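Putative oxidoreductase (Pseudomonas putida, PDB 3L6D) probably binds NADP and acts as an oxidoreductase, joining a Rossmann-type nucleotide-binding domain to a helical domain like that of NADPH-dependent reductive aminases. Local coordinates at residues Ala25-Lys30 / Arg132-Arg137; Thr69-Leu74 / His80-Met85; His140-Gly145 / Leu173-Val178; Cys270-Arg275 / Ala287-Ser292. All coordinates share one frame; numbering follows the deposited sequence.

Interaction 1 of 4, residues Ala25-Lys30 / Arg132-Arg137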
loop_
_atom_site.group_PDB
_atom_site.type_symbol
_atom_site.label_atom_id
_atom_site.label_comp_id
_atom_site.label_asym_id
_atom_site.label_seq_id
_atom_site.Cartn_x
_atom_site.Cartn_y
_atom_site.Cartn_z
ATOM N N ALA B 25 -0.854 29.429 0.929
ATOM C CA ALA B 25 -0.941 30.787 0.360
ATOM C C ALA B 25 -0.401 30.825 -1.081
ATOM O O ALA B 25 -1.027 31.431 -1.951
ATOM C CB ALA B 25 -0.252 31.823 1.256
ATOM N N GLN B 26 0.754 30.208 -1.331
ATOM C CA GLN B 26 1.332 30.255 -2.691
ATOM C C GLN B 26 0.430 29.586 -3.695
ATOM O O GLN B 26 0.194 30.117 -4.793
ATOM C CB GLN B 26 2.712 29.570 -2.712
ATOM C CG GLN B 26 3.811 30.327 -1.990
ATOM C CD GLN B 26 5.121 29.529 -1.881
ATOM O OE1 GLN B 26 6.220 30.091 -2.020
ATOM N NE2 GLN B 26 5.015 28.224 -1.638
ATOM N N VAL B 27 -0.090 28.408 -3.332
ATOM C CA VAL B 27 -0.979 27.655 -4.232
ATOM C C VAL B 27 -2.219 28.494 -4.568
ATOM O O VAL B 27 -2.589 28.678 -5.761
ATOM C CB VAL B 27 -1.327 26.238 -3.618
ATOM C CG1 VAL B 27 -2.649 25.687 -4.123
ATOM C CG2 VAL B 27 -0.201 25.261 -3.940
ATOM N N LEU B 28 -2.828 29.049 -3.526
ATOM C CA LEU B 28 -3.999 29.891 -3.714
ATOM C C LEU B 28 -3.692 31.132 -4.564
ATOM O O LEU B 28 -4.474 31.446 -5.470
ATOM C CB LEU B 28 -4.624 30.269 -2.361
ATOM C CG LEU B 28 -5.134 29.082 -1.550
ATOM C CD1 LEU B 28 -5.389 29.552 -0.087
ATOM C CD2 LEU B 28 -6.433 28.526 -2.208
ATOM N N LEU B 29 -2.545 31.810 -4.324
ATOM C CA LEU B 29 -2.142 32.916 -5.217
ATOM C C LEU B 29 -1.945 32.466 -6.658
ATOM O O LEU B 29 -2.382 33.153 -7.600
ATOM C CB LEU B 29 -0.847 33.591 -4.762
ATOM C CG LEU B 29 -0.866 34.460 -3.523
ATOM C CD1 LEU B 29 0.588 34.596 -3.086
ATOM C CD2 LEU B 29 -1.502 35.867 -3.839
ATOM N N LYS B 30 -1.306 31.314 -6.830
ATOM C CA LYS B 30 -1.063 30.755 -8.163
ATOM C C LYS B 30 -2.375 30.461 -8.911
ATOM O O LYS B 30 -2.449 30.617 -10.121
ATOM C CB LYS B 30 -0.172 29.501 -8.052
ATOM C CG LYS B 30 0.159 28.818 -9.373
ATOM C CD LYS B 30 1.434 29.395 -9.997
ATOM C CE LYS B 30 1.579 28.992 -11.493
ATOM N NZ LYS B 30 1.434 27.506 -11.686
ATOM N N ARG B 132 4.392 19.378 -0.526
ATOM C CA ARG B 132 4.644 19.321 -1.983
ATOM C C ARG B 132 3.420 18.988 -2.802
ATOM O O ARG B 132 3.351 19.320 -3.996
ATOM C CB ARG B 132 5.785 18.336 -2.311
ATOM C CG ARG B 132 5.454 16.868 -1.981
ATOM C CD ARG B 132 6.631 15.939 -2.329
ATOM N NE ARG B 132 6.220 14.546 -2.151
ATOM C CZ ARG B 132 6.461 13.845 -1.048
ATOM N NH1 ARG B 132 7.153 14.397 -0.061
ATOM N NH2 ARG B 132 6.030 12.591 -0.940
ATOM N N ASN B 133 2.436 18.322 -2.191
ATOM C CA ASN B 133 1.203 18.000 -2.912
ATOM C C ASN B 133 -0.054 18.814 -2.503
ATOM O O ASN B 133 -1.192 18.485 -2.871
ATOM C CB ASN B 133 0.928 16.488 -2.841
ATOM C CG ASN B 133 1.978 15.696 -3.577
ATOM O OD1 ASN B 133 2.285 15.983 -4.745
ATOM N ND2 ASN B 133 2.566 14.718 -2.892
ATOM N N VAL B 134 0.166 19.896 -1.772
ATOM C CA VAL B 134 -0.930 20.819 -1.541
ATOM C C VAL B 134 -1.282 21.392 -2.914
ATOM O O VAL B 134 -0.380 21.766 -3.698
ATOM C CB VAL B 134 -0.510 21.926 -0.538
ATOM C CG1 VAL B 134 -1.530 23.052 -0.493
ATOM C CG2 VAL B 134 -0.330 21.344 0.840
ATOM N N GLY B 135 -2.569 21.435 -3.226
ATOM C CA GLY B 135 -3.018 21.954 -4.525
ATOM C C GLY B 135 -3.153 20.883 -5.590
ATOM O O GLY B 135 -3.777 21.116 -6.623
ATOM N N HIS B 136 -2.601 19.698 -5.326
ATOM C CA HIS B 136 -2.650 18.583 -6.287
ATOM C C HIS B 136 -4.097 18.132 -6.509
ATOM O O HIS B 136 -4.849 17.973 -5.539
ATOM C CB HIS B 136 -1.808 17.380 -5.796
ATOM C CG HIS B 136 -1.349 16.490 -6.908
ATOM N ND1 HIS B 136 -2.214 15.713 -7.644
ATOM C CD2 HIS B 136 -0.123 16.303 -7.453
ATOM C CE1 HIS B 136 -1.547 15.085 -8.602
ATOM N NE2 HIS B 136 -0.272 15.425 -8.505
ATOM N N ARG B 137 -4.458 17.940 -7.780
ATOM C CA ARG B 137 -5.757 17.374 -8.212
ATOM C C ARG B 137 -6.084 16.065 -7.485
ATOM O O ARG B 137 -7.258 15.797 -7.214
ATOM C CB ARG B 137 -5.763 17.068 -9.721
ATOM C CG ARG B 137 -6.110 18.255 -10.655
ATOM C CD ARG B 137 -5.573 18.021 -12.103
ATOM N NE ARG B 137 -5.347 16.590 -12.332
ATOM C CZ ARG B 137 -4.210 16.058 -12.777
ATOM N NH1 ARG B 137 -3.171 16.834 -13.104
ATOM N NH2 ARG B 137 -4.122 14.741 -12.929
#

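Interaction 2 of 4, residues Thr69-Leu74 / His80-Met85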
loop_
_atom_site.group_PDB
_atom_site.type_symbol
_atom_site.label_atom_id
_atom_site.label_comp_id
_atom_site.label_asym_id
_atom_site.label_seq_id
_atom_site.Cartn_x
_atom_site.Cartn_y
_atom_site.Cartn_z
ATOM N N THR B 69 -10.825 32.698 6.662
ATOM C CA THR B 69 -9.446 32.796 7.017
ATOM C C THR B 69 -8.950 31.371 7.319
ATOM O O THR B 69 -9.588 30.614 8.068
ATOM C CB THR B 69 -9.234 33.679 8.275
ATOM O OG1 THR B 69 -9.606 35.027 7.988
ATOM C CG2 THR B 69 -7.775 33.671 8.673
ATOM N N ILE B 70 -7.823 31.005 6.728
ATOM C CA ILE B 70 -7.246 29.707 6.988
ATOM C C ILE B 70 -6.238 29.865 8.138
ATOM O O ILE B 70 -5.361 30.740 8.069
ATOM C CB ILE B 70 -6.579 29.209 5.716
ATOM C CG1 ILE B 70 -7.642 28.824 4.693
ATOM C CG2 ILE B 70 -5.674 27.998 5.974
ATOM C CD1 ILE B 70 -7.017 28.608 3.366
ATOM N N PHE B 71 -6.373 29.059 9.204
ATOM C CA PHE B 71 -5.421 29.077 10.343
ATOM C C PHE B 71 -4.465 27.886 10.248
ATOM O O PHE B 71 -4.898 26.753 10.095
ATOM C CB PHE B 71 -6.113 28.898 11.688
ATOM C CG PHE B 71 -6.721 30.126 12.270
ATOM C CD1 PHE B 71 -7.328 31.073 11.486
ATOM C CD2 PHE B 71 -6.785 30.261 13.639
ATOM C CE1 PHE B 71 -7.922 32.214 12.048
ATOM C CE2 PHE B 71 -7.382 31.375 14.229
ATOM C CZ PHE B 71 -7.956 32.364 13.419
ATOM N N VAL B 72 -3.164 28.143 10.317
ATOM C CA VAL B 72 -2.199 27.059 10.284
ATOM C C VAL B 72 -1.105 27.467 11.259
ATOM O O VAL B 72 -0.137 28.109 10.885
ATOM C CB VAL B 72 -1.579 26.792 8.870
ATOM C CG1 VAL B 72 -1.093 25.348 8.808
ATOM C CG2 VAL B 72 -2.532 27.058 7.734
ATOM N N LEU B 73 -1.282 27.096 12.513
ATOM C CA LEU B 73 -0.462 27.653 13.590
ATOM C C LEU B 73 0.340 26.561 14.257
ATOM O O LEU B 73 0.142 25.386 13.947
ATOM C CB LEU B 73 -1.346 28.361 14.607
ATOM C CG LEU B 73 -2.014 29.626 14.040
ATOM C CD1 LEU B 73 -3.210 30.012 14.883
ATOM C CD2 LEU B 73 -1.049 30.796 13.898
ATOM N N LEU B 74 1.257 26.950 15.151
ATOM C CA LEU B 74 2.144 25.965 15.772
ATOM C C LEU B 74 1.327 24.925 16.521
ATOM O O LEU B 74 1.450 23.728 16.265
ATOM C CB LEU B 74 3.175 26.608 16.722
ATOM C CG LEU B 74 4.210 25.590 17.284
ATOM C CD1 LEU B 74 4.979 24.862 16.159
ATOM C CD2 LEU B 74 5.187 26.203 18.292
ATOM N N HIS B 80 -5.214 29.874 20.515
ATOM C CA HIS B 80 -5.954 30.655 21.504
ATOM C C HIS B 80 -5.368 32.043 21.626
ATOM O O HIS B 80 -6.101 33.008 21.760
ATOM C CB HIS B 80 -6.018 29.931 22.841
ATOM C CG HIS B 80 -7.078 28.877 22.893
ATOM N ND1 HIS B 80 -8.372 29.140 23.302
ATOM C CD2 HIS B 80 -7.040 27.557 22.582
ATOM C CE1 HIS B 80 -9.079 28.025 23.257
ATOM N NE2 HIS B 80 -8.298 27.050 22.812
ATOM N N GLU B 81 -4.043 32.142 21.551
ATOM C CA GLU B 81 -3.335 33.435 21.572
ATOM C C GLU B 81 -3.786 34.383 20.423
ATOM O O GLU B 81 -4.117 35.573 20.647
ATOM C CB GLU B 81 -1.834 33.182 21.509
ATOM C CG GLU B 81 -0.992 34.445 21.383
ATOM C CD GLU B 81 0.502 34.158 21.322
ATOM O OE1 GLU B 81 0.909 33.093 20.788
ATOM O OE2 GLU B 81 1.278 35.021 21.809
ATOM N N VAL B 82 -3.807 33.841 19.204
ATOM C CA VAL B 82 -4.321 34.566 18.045
ATOM C C VAL B 82 -5.751 35.055 18.311
ATOM O O VAL B 82 -6.051 36.238 18.109
ATOM C CB VAL B 82 -4.239 33.693 16.741
ATOM C CG1 VAL B 82 -5.158 34.230 15.661
ATOM C CG2 VAL B 82 -2.807 33.618 16.228
ATOM N N LEU B 83 -6.609 34.160 18.803
ATOM C CA LEU B 83 -8.027 34.457 19.032
ATOM C C LEU B 83 -8.275 35.446 20.187
ATOM O O LEU B 83 -9.339 36.078 20.259
ATOM C CB LEU B 83 -8.834 33.170 19.293
ATOM C CG LEU B 83 -9.396 32.269 18.170
ATOM C CD1 LEU B 83 -9.849 33.025 16.907
ATOM C CD2 LEU B 83 -8.382 31.268 17.818
ATOM N N GLY B 84 -7.303 35.563 21.085
ATOM C CA GLY B 84 -7.425 36.456 22.242
ATOM C C GLY B 84 -6.945 37.867 21.963
ATOM O O GLY B 84 -7.166 38.770 22.767
HETATM N N MSE B 85 -6.305 38.069 20.814
HETATM C CA MSE B 85 -5.708 39.377 20.491
HETATM C C MSE B 85 -6.737 40.520 20.396
HETATM O O MSE B 85 -7.941 40.257 20.294
HETATM C CB MSE B 85 -4.849 39.275 19.229
HETATM C CG MSE B 85 -3.474 38.698 19.506
HETATM SE SE MSE B 85 -2.480 38.241 17.885
HETATM C CE MSE B 85 -0.760 39.034 18.456
#

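Interaction 3 of 4, residues His140-Gly145 / Leu173-Val178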
loop_
_atom_site.group_PDB
_atom_site.type_symbol
_atom_site.label_atom_id
_atom_site.label_comp_id
_atom_site.label_asym_id
_atom_site.label_seq_id
_atom_site.Cartn_x
_atom_site.Cartn_y
_atom_site.Cartn_z
ATOM N N HIS B 140 -6.132 14.577 -1.075
ATOM C CA HIS B 140 -7.411 14.527 -0.388
ATOM C C HIS B 140 -7.342 15.351 0.914
ATOM O O HIS B 140 -6.262 15.513 1.492
ATOM C CB HIS B 140 -7.835 13.079 -0.051
ATOM C CG HIS B 140 -8.423 12.317 -1.197
ATOM N ND1 HIS B 140 -9.743 11.914 -1.228
ATOM C CD2 HIS B 140 -7.854 11.824 -2.324
ATOM C CE1 HIS B 140 -9.973 11.244 -2.345
ATOM N NE2 HIS B 140 -8.841 11.175 -3.029
ATOM N N SER B 141 -8.491 15.918 1.333
ATOM C CA SER B 141 -8.599 16.536 2.650
ATOM C C SER B 141 -9.884 16.059 3.299
ATOM O O SER B 141 -10.762 15.593 2.616
ATOM C CB SER B 141 -8.607 18.080 2.549
ATOM O OG SER B 141 -9.638 18.461 1.643
ATOM N N ILE B 142 -9.984 16.201 4.614
ATOM C CA ILE B 142 -11.200 15.876 5.347
ATOM C C ILE B 142 -11.565 17.139 6.111
ATOM O O ILE B 142 -10.679 17.783 6.623
ATOM C CB ILE B 142 -10.878 14.760 6.395
ATOM C CG1 ILE B 142 -10.501 13.446 5.699
ATOM C CG2 ILE B 142 -12.080 14.538 7.317
ATOM C CD1 ILE B 142 -9.667 12.502 6.612
ATOM N N HIS B 143 -12.846 17.517 6.150
ATOM C CA HIS B 143 -13.286 18.697 6.899
ATOM C C HIS B 143 -14.425 18.329 7.812
ATOM O O HIS B 143 -15.160 17.358 7.538
ATOM C CB HIS B 143 -13.728 19.796 5.910
ATOM C CG HIS B 143 -12.582 20.412 5.164
ATOM N ND1 HIS B 143 -12.184 19.978 3.909
ATOM C CD2 HIS B 143 -11.721 21.397 5.514
ATOM C CE1 HIS B 143 -11.128 20.675 3.522
ATOM N NE2 HIS B 143 -10.828 21.541 4.482
ATOM N N THR B 144 -14.543 19.041 8.940
ATOM C CA THR B 144 -15.610 18.776 9.891
ATOM C C THR B 144 -15.965 20.128 10.548
ATOM O O THR B 144 -15.369 21.146 10.183
ATOM C CB THR B 144 -15.216 17.670 10.934
ATOM O OG1 THR B 144 -16.374 17.307 11.690
ATOM C CG2 THR B 144 -14.115 18.095 11.869
ATOM N N GLY B 145 -16.911 20.144 11.487
ATOM C CA GLY B 145 -17.327 21.379 12.178
ATOM C C GLY B 145 -18.654 21.856 11.611
ATOM O O GLY B 145 -19.660 21.169 11.724
ATOM N N LEU B 173 -12.839 12.728 13.035
ATOM C CA LEU B 173 -11.644 12.465 13.803
ATOM C C LEU B 173 -11.261 10.999 13.736
ATOM O O LEU B 173 -10.081 10.674 13.532
ATOM C CB LEU B 173 -11.798 12.901 15.275
ATOM C CG LEU B 173 -12.138 14.381 15.437
ATOM C CD1 LEU B 173 -12.330 14.714 16.905
ATOM C CD2 LEU B 173 -11.081 15.198 14.827
ATOM N N ALA B 174 -12.260 10.131 13.891
ATOM C CA ALA B 174 -12.062 8.687 13.872
ATOM C C ALA B 174 -11.553 8.263 12.501
ATOM O O ALA B 174 -10.585 7.483 12.383
ATOM C CB ALA B 174 -13.399 7.962 14.172
ATOM N N PHE B 175 -12.195 8.779 11.465
ATOM C CA PHE B 175 -11.789 8.382 10.134
ATOM C C PHE B 175 -10.343 8.819 9.845
ATOM O O PHE B 175 -9.561 8.084 9.237
ATOM C CB PHE B 175 -12.716 8.963 9.091
ATOM C CG PHE B 175 -12.314 8.585 7.699
ATOM C CD1 PHE B 175 -12.382 7.250 7.300
ATOM C CD2 PHE B 175 -11.873 9.540 6.812
ATOM C CE1 PHE B 175 -11.982 6.858 6.005
ATOM C CE2 PHE B 175 -11.471 9.181 5.510
ATOM C CZ PHE B 175 -11.534 7.812 5.112
ATOM N N ALA B 176 -9.995 10.030 10.251
ATOM C CA ALA B 176 -8.650 10.532 10.012
ATOM C C ALA B 176 -7.665 9.681 10.783
ATOM O O ALA B 176 -6.581 9.413 10.293
ATOM C CB ALA B 176 -8.519 11.980 10.423
ATOM N N THR B 177 -8.041 9.244 11.984
ATOM C CA THR B 177 -7.140 8.432 12.780
ATOM C C THR B 177 -6.809 7.082 12.100
ATOM O O THR B 177 -5.632 6.731 11.930
ATOM C CB THR B 177 -7.704 8.230 14.225
ATOM O OG1 THR B 177 -7.738 9.509 14.874
ATOM C CG2 THR B 177 -6.825 7.277 15.030
ATOM N N VAL B 178 -7.844 6.346 11.687
ATOM C CA VAL B 178 -7.640 5.060 11.093
ATOM C C VAL B 178 -7.064 5.184 9.660
ATOM O O VAL B 178 -6.283 4.318 9.230
ATOM C CB VAL B 178 -8.977 4.201 11.143
ATOM C CG1 VAL B 178 -9.537 4.204 12.585
ATOM C CG2 VAL B 178 -10.023 4.726 10.190
#

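Interaction 4 of 4, residues Cys270-Arg275 / Ala287-Ser292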
loop_
_atom_site.group_PDB
_atom_site.type_symbol
_atom_site.label_atom_id
_atom_site.label_comp_id
_atom_site.label_asym_id
_atom_site.label_seq_id
_atom_site.Cartn_x
_atom_site.Cartn_y
_atom_site.Cartn_z
ATOM N N CYS B 270 1.773 -11.417 11.196
ATOM C CA CYS B 270 1.625 -12.870 11.414
ATOM C C CYS B 270 0.751 -13.184 12.614
ATOM O O CYS B 270 -0.129 -14.047 12.532
ATOM C CB CYS B 270 2.985 -13.541 11.605
ATOM S SG CYS B 270 3.853 -13.644 10.090
ATOM N N GLN B 271 0.991 -12.459 13.711
ATOM C CA GLN B 271 0.185 -12.574 14.950
ATOM C C GLN B 271 -1.305 -12.389 14.661
ATOM O O GLN B 271 -2.122 -13.196 15.074
ATOM C CB GLN B 271 0.678 -11.577 16.034
ATOM C CG GLN B 271 -0.092 -11.616 17.353
ATOM C CD GLN B 271 0.398 -10.597 18.405
ATOM O OE1 GLN B 271 1.217 -9.706 18.120
ATOM N NE2 GLN B 271 -0.116 -10.734 19.628
ATOM N N VAL B 272 -1.649 -11.324 13.943
ATOM C CA VAL B 272 -3.027 -11.035 13.582
ATOM C C VAL B 272 -3.696 -12.171 12.791
ATOM O O VAL B 272 -4.834 -12.578 13.103
ATOM C CB VAL B 272 -3.119 -9.699 12.789
ATOM C CG1 VAL B 272 -4.524 -9.491 12.222
ATOM C CG2 VAL B 272 -2.763 -8.524 13.703
ATOM N N VAL B 273 -3.016 -12.671 11.765
ATOM C CA VAL B 273 -3.636 -13.677 10.897
ATOM C C VAL B 273 -3.629 -15.051 11.594
ATOM O O VAL B 273 -4.592 -15.809 11.503
ATOM C CB VAL B 273 -2.947 -13.755 9.523
ATOM C CG1 VAL B 273 -3.647 -14.736 8.680
ATOM C CG2 VAL B 273 -2.995 -12.369 8.790
ATOM N N GLN B 274 -2.554 -15.382 12.298
ATOM C CA GLN B 274 -2.577 -16.644 13.069
ATOM C C GLN B 274 -3.774 -16.585 14.025
ATOM O O GLN B 274 -4.598 -17.501 14.063
ATOM C CB GLN B 274 -1.249 -16.872 13.800
ATOM C CG GLN B 274 -0.019 -17.088 12.882
ATOM C CD GLN B 274 0.022 -18.460 12.198
ATOM O OE1 GLN B 274 -0.686 -19.388 12.595
ATOM N NE2 GLN B 274 0.866 -18.591 11.171
ATOM N N ARG B 275 -3.921 -15.472 14.747
ATOM C CA ARG B 275 -5.046 -15.331 15.668
ATOM C C ARG B 275 -6.445 -15.402 15.004
ATOM O O ARG B 275 -7.342 -16.073 15.532
ATOM C CB ARG B 275 -4.923 -14.065 16.507
ATOM C CG ARG B 275 -5.764 -14.129 17.771
ATOM C CD ARG B 275 -5.860 -12.783 18.407
ATOM N NE ARG B 275 -6.680 -11.901 17.600
ATOM C CZ ARG B 275 -7.757 -11.271 18.041
ATOM N NH1 ARG B 275 -8.132 -11.413 19.302
ATOM N NH2 ARG B 275 -8.433 -10.480 17.216
ATOM N N ALA B 287 -9.780 -11.316 3.594
ATOM C CA ALA B 287 -10.446 -10.097 4.085
ATOM C C ALA B 287 -11.221 -10.326 5.394
ATOM O O ALA B 287 -11.532 -9.354 6.071
ATOM C CB ALA B 287 -11.354 -9.486 3.024
ATOM N N ALA B 288 -11.494 -11.584 5.770
ATOM C CA ALA B 288 -12.187 -11.858 7.045
ATOM C C ALA B 288 -11.305 -11.498 8.224
ATOM O O ALA B 288 -11.781 -11.421 9.377
ATOM C CB ALA B 288 -12.625 -13.325 7.158
ATOM N N THR B 289 -10.021 -11.301 7.959
ATOM C CA THR B 289 -9.109 -10.775 8.974
ATOM C C THR B 289 -9.732 -9.530 9.620
ATOM O O THR B 289 -9.632 -9.327 10.833
ATOM C CB THR B 289 -7.725 -10.428 8.382
ATOM O OG1 THR B 289 -7.136 -11.602 7.815
ATOM C CG2 THR B 289 -6.771 -9.890 9.473
ATOM N N THR B 290 -10.365 -8.691 8.793
ATOM C CA THR B 290 -11.111 -7.540 9.271
ATOM C C THR B 290 -12.053 -7.837 10.448
ATOM O O THR B 290 -12.051 -7.098 11.468
ATOM C CB THR B 290 -11.892 -6.887 8.091
ATOM O OG1 THR B 290 -10.940 -6.540 7.061
ATOM C CG2 THR B 290 -12.566 -5.625 8.543
ATOM N N LYS B 291 -12.863 -8.888 10.310
ATOM C CA LYS B 291 -13.844 -9.267 11.337
ATOM C C LYS B 291 -13.220 -9.694 12.671
ATOM O O LYS B 291 -13.873 -9.572 13.712
ATOM C CB LYS B 291 -14.773 -10.382 10.831
ATOM C CG LYS B 291 -15.812 -9.939 9.790
ATOM C CD LYS B 291 -16.180 -11.063 8.795
ATOM C CE LYS B 291 -16.921 -12.220 9.417
ATOM N NZ LYS B 291 -17.027 -13.395 8.491
ATOM N N SER B 292 -11.969 -10.155 12.647
ATOM C CA SER B 292 -11.279 -10.626 13.854
ATOM C C SER B 292 -11.013 -9.488 14.839
ATOM O O SER B 292 -10.767 -9.719 16.035
ATOM C CB SER B 292 -9.985 -11.390 13.506
ATOM O OG SER B 292 -8.893 -10.545 13.153
HETATM O O HOH W 1 -6.586 -11.264 14.679
#

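Interaction 1 of 4, residues Ala25-Lys30 / Arg132-Arg137
V27 packs against the turn at V134 and G135, a small apolar contact between helix 19-30 and the loop that links strands 121-128 and 140-145. The valine alone carries the helix side. Its two methyls split the work. CG1 stands anti to the backbone N (chi1 154°) and comes down on the backbone, with G135 CA 3.8 Å from V27 CG1. The other methyl turns to V134: V27 CG2 is 3.5 Å from V134 O and 4.3 Å from V134 CG1. The contact is therefore mostly methyl against main chain, with one methyl pair beside it.

The loop segment folds as a type II beta turn from N133 to H136, closed by H136 N bonding to N133 O at 3.1 Å. G135 has a positive phi of 92°. A side chain there would run into V27 CG1 and into the carbonyl O of V134, so the site calls for glycine on both counts. V134 itself sits deeper. Its side chain also touches M20, I23 and M24 of the same helix, and L160.

The far side of the loop faces the second subunit. R132 forms a salt bridge with D221 of that subunit, and the H136 ring meets F217 of it. Helix 19-30 follows strand 12-15 through a glycine-rich turn that fits the GxGxxG pattern, as the first helix of a Rossmann-type dinucleotide-binding fold does.

Interaction 2 of 4, residues Thr69-Leu74 / His80-Met85
F71, at the end of strand 68-71, brings one corner of its ring against V82 and L83 of helix 76-84. Its side chain and that of V82 come from opposite directions. CG of F71 lies anti to the carbonyl carbon (chi1 -82°), a turn that carries the ring toward the helix, and the outer corner, CE2 and CZ, does the touching. L83 CD2 meets the ring at its edge, near the ring plane, 3.7 Å from F71 CE2. The other methyl, L83 CD1, is 4.0 Å from F71 CZ. V82 CG1 approaches the same corner, 3.9 Å from F71 CE2. If F71 were an alanine, the ring corner would be gone, and V82 CG1 and the two L83 methyls would probably face a gap.

Two residues further on, L73 has left the strand. Its side chain slants across that of V82, and L73 CD1 lies 3.9 Å from V82 CG2. V82 thus gives one methyl to the phenylalanine and the other to the leucine. L73 also bonds through its backbone N to T101 OG1, and its side chain touches residues of the glycine-rich pattern.

V82 packs on V59 of helix 59-65 as well. The contact ties a strand to the next helix, the first half of the beta-alpha-beta unit that leads on to strand 96-99. Across these segments it is wholly apolar, so it rests on close packing of methyls on a ring corner and on a leucine, with no polar bond to set direction.

Interaction 3 of 4, residues His140-Gly145 / Leu173-Val178
I142 points from strand 140-145 at the helix segment 173-178, and its delta methyl makes the contact with F175 and A176. CB is directed at the helix, and I142 CA lies 7.5 Å from A176 CA. From CB the chain divides. CG2, anti to the backbone N, stays back from the helix segment. CG1 takes the position anti to the carbonyl carbon (chi1 -66°), which carries the longer branch on to the helix. I142 CG1 is already 4.3 Å from F175 CD2. At the tip, I142 CD1 settles 3.7 Å from F175 CD2 and 3.9 Å from F175 CE2. It approaches the ring obliquely. I142 CD1 also lies 4.0 Å from A176 CB, roughly at right angles to its approach to the ring, so one methyl sits in the corner made by the two side chains. I142 also touches A172 and L179 of the same helix.

Other neighbours place the contact in the fold. A176 packs on M126 of the adjacent strand, and F175 touches L211 of the second subunit.

The strand lies in the sheet of the probable nucleotide-binding domain, and the segment 173-178 in the C-terminal family region. This joint, with a sheet packed on the start of a long interdomain helix, fits the 6-phosphogluconate dehydrogenase-like fold.

Interaction 4 of 4, residues Cys270-Arg275 / Ala287-Ser292
V272 and T289 meet with their side chains at about a right angle, methyl to methyl, V272 CG1 being 3.6 Å from T289 CG2. Each of these carbons stands anti to its own backbone N. V273 lies beside V272, with V273 CG2 near T289 OG1, whose hydroxyl is bonded to I286 O.

R275 and S292 are arranged round a water. The arginine chain bends at chi3 (70°) and turns the guanidinium edge toward S292, so R275 NH2 lies 2.7 Å from S292 O. The water sits in the guanidinium plane and accepts from R275 NE at 3.0 Å. The water donates to V272 O at 2.7 Å and to S292 OG at 2.9 Å. S292 OG lies between its backbone N and carbonyl carbon (chi1 78°). From there S292 OG donates to T289 O at 2.7 Å, in the carbonyl plane and on a lone pair. A valine in place of S292 would probably leave the water without one of its acceptors and T289 O without its side-chain donor.

R275 also packs on W262 of the second subunit, and V272 on P264 of it. V272 touches F293 as well. The segment 287-292, which has helical backbone angles, folds back on helix 264-281. The contact thus packs the chain's C-terminal end within the mainly helical C-terminal domain expected of the reductive aminase-like family.

Overall arrangement
Interactions 1 and 2 both belong to the nucleotide-binding domain and touch directly, L28 CD1 lying 3.9 Å from I70 CD1. Interaction 1 is partly buried and rests on methyls against backbone. Interaction 2 is buried and uses side chains alone. Interaction 3 reaches the same sheet as interaction 2, also by apolar packing, but joins it to the other domain and lies closest to the chain's centre. Interaction 4 is buried in the C-terminal domain, its centre about 40 Å from that of interaction 1. It differs in chemistry, adding a bridging water and a guanidinium to its methyl contact. Interactions 1, 3 and 4 touch the second subunit; interaction 2 does not.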